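Local structure of SspB protein (6JUF) at residues 252-257 with 273-278. The protein probably acts as a metal-dependent DNA-cleaving component of the Ssp system, a phosphorothioation-sensing bacterial defence against phages. Residues are numbered along the deposited sequence; the frame is centred on the assembly and turned at random.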
loop_
_atom_site.group_PDB
_atom_site.type_symbol
_atom_site.label_atom_id
_atom_site.label_comp_id
_atom_site.label_asym_id
_atom_site.label_seq_id
_atom_site.Cartn_x
_atom_site.Cartn_y
_atom_site.Cartn_z
ATOM N N ILE B 252 -9.888 -8.453 -32.887
ATOM C CA ILE B 252 -9.074 -9.488 -32.249
ATOM C C ILE B 252 -10.008 -10.450 -31.512
ATOM O O ILE B 252 -10.974 -10.033 -30.886
ATOM C CB ILE B 252 -8.051 -8.871 -31.232
ATOM C CG1 ILE B 252 -7.224 -9.970 -30.552
ATOM C CG2 ILE B 252 -8.752 -8.002 -30.216
ATOM C CD1 ILE B 252 -5.918 -9.441 -29.934
ATOM N N SER B 253 -9.727 -11.742 -31.632
ATOM C CA SER B 253 -10.661 -12.730 -31.145
ATOM C C SER B 253 -10.597 -12.819 -29.632
ATOM O O SER B 253 -9.544 -12.520 -29.030
ATOM C CB SER B 253 -10.301 -14.091 -31.764
ATOM O OG SER B 253 -9.043 -14.556 -31.272
ATOM N N LEU B 254 -11.722 -13.160 -29.012
ATOM C CA LEU B 254 -11.751 -13.407 -27.571
ATOM C C LEU B 254 -10.799 -14.549 -27.184
ATOM O O LEU B 254 -10.198 -14.506 -26.124
ATOM C CB LEU B 254 -13.158 -13.656 -27.050
ATOM C CG LEU B 254 -13.971 -12.442 -26.593
ATOM C CD1 LEU B 254 -13.485 -12.039 -25.182
ATOM C CD2 LEU B 254 -13.831 -11.255 -27.533
ATOM N N ALA B 255 -10.692 -15.570 -28.018
ATOM C CA ALA B 255 -9.791 -16.689 -27.717
ATOM C C ALA B 255 -8.345 -16.216 -27.582
ATOM O O ALA B 255 -7.632 -16.667 -26.658
ATOM C CB ALA B 255 -9.890 -17.739 -28.849
ATOM N N ARG B 256 -7.894 -15.340 -28.487
ATOM C CA ARG B 256 -6.536 -14.758 -28.389
ATOM C C ARG B 256 -6.406 -13.859 -27.162
ATOM O O ARG B 256 -5.392 -13.921 -26.445
ATOM C CB ARG B 256 -6.184 -13.961 -29.626
ATOM C CG ARG B 256 -5.843 -14.848 -30.843
ATOM C CD ARG B 256 -5.601 -13.977 -32.058
ATOM N NE ARG B 256 -4.444 -13.112 -31.813
ATOM C CZ ARG B 256 -4.161 -11.990 -32.466
ATOM N NH1 ARG B 256 -4.951 -11.535 -33.442
ATOM N NH2 ARG B 256 -3.064 -11.302 -32.121
ATOM N N LEU B 257 -7.410 -13.011 -26.914
ATOM C CA LEU B 257 -7.343 -12.204 -25.684
ATOM C C LEU B 257 -7.218 -13.033 -24.399
ATOM O O LEU B 257 -6.479 -12.653 -23.476
ATOM C CB LEU B 257 -8.526 -11.236 -25.566
ATOM C CG LEU B 257 -8.571 -10.091 -26.599
ATOM C CD1 LEU B 257 -9.961 -9.449 -26.510
ATOM C CD2 LEU B 257 -7.456 -9.052 -26.372
ATOM N N ALA B 273 -14.647 -15.773 -20.394
ATOM C CA ALA B 273 -16.008 -15.309 -20.064
ATOM C C ALA B 273 -15.897 -13.969 -19.379
ATOM O O ALA B 273 -16.736 -13.083 -19.575
ATOM C CB ALA B 273 -16.754 -16.301 -19.135
ATOM N N ASP B 274 -14.893 -13.829 -18.521
ATOM C CA ASP B 274 -14.685 -12.610 -17.746
ATOM C C ASP B 274 -14.289 -11.450 -18.674
ATOM O O ASP B 274 -14.703 -10.298 -18.479
ATOM C CB ASP B 274 -13.534 -12.823 -16.749
ATOM C CG ASP B 274 -13.831 -13.907 -15.749
ATOM O OD1 ASP B 274 -14.984 -13.950 -15.279
ATOM O OD2 ASP B 274 -12.897 -14.693 -15.444
ATOM N N ILE B 275 -13.427 -11.743 -19.634
ATOM C CA ILE B 275 -13.027 -10.744 -20.608
ATOM C C ILE B 275 -14.248 -10.352 -21.452
ATOM O O ILE B 275 -14.450 -9.180 -21.754
ATOM C CB ILE B 275 -11.903 -11.284 -21.486
ATOM C CG1 ILE B 275 -10.622 -11.531 -20.660
ATOM C CG2 ILE B 275 -11.583 -10.351 -22.625
ATOM C CD1 ILE B 275 -9.608 -12.392 -21.402
ATOM N N ALA B 276 -15.053 -11.338 -21.843
ATOM C CA ALA B 276 -16.249 -11.014 -22.647
ATOM C C ALA B 276 -17.193 -10.125 -21.891
ATOM O O ALA B 276 -17.757 -9.180 -22.451
ATOM C CB ALA B 276 -16.961 -12.315 -23.027
ATOM N N ALA B 277 -17.393 -10.437 -20.619
ATOM C CA ALA B 277 -18.350 -9.651 -19.813
ATOM C C ALA B 277 -17.888 -8.208 -19.643
ATOM O O ALA B 277 -18.708 -7.266 -19.717
ATOM C CB ALA B 277 -18.616 -10.292 -18.470
ATOM N N ALA B 278 -16.592 -8.002 -19.465
ATOM C CA ALA B 278 -16.051 -6.638 -19.353
ATOM C C ALA B 278 -16.203 -5.894 -20.675
ATOM O O ALA B 278 -16.578 -4.710 -20.682
ATOM C CB ALA B 278 -14.592 -6.671 -18.938
#
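Leu-254 and Leu-257 face Ile-275 where two helices of what is probably a winged-helix unit pack together, the short helix 254-259 that follows strand 250-253 and the longer helix 272-285. The contact is apolar and mostly buried. Leu-254 extends one methyl, CD1, to CG2 of Ile-275 at 3.6 Å, the two side chains running past each other in opposite directions. The same methyl lies 3.8 Å from the backbone N of Ala-276 and 4.1 Å from its CB, so it rests against the helix surface itself where the small alanine permits a close approach. Ile-275 divides its work between two branches. With chi1 at -65°, CG2 is anti to the backbone N and CG1 anti to the carbonyl carbon; CG2 also meets Leu-257 CD1 at 4.3 Å, whereas CD1, at the end of the CG1 branch, reaches the backbone O of Leu-257 at 3.8 Å. Cys-238 of helix 231-243 touches both Leu-257 and Ile-275, and Leu-279 adds to the packing around both leucines. Ser-253 fixes the start of the first helix as its N-cap: OG accepts from Arg-256 N at 3.1 Å with an N-H...O angle of 158°. The order helix 231-243, strand 250-253, helices 254-259, 264-268 and 272-285, then hairpin 289-293/298-302, with 250-253 as an outer strand antiparallel to 298-302, is consistent with a winged helix-turn-helix domain, with this contact in its hydrophobic interior.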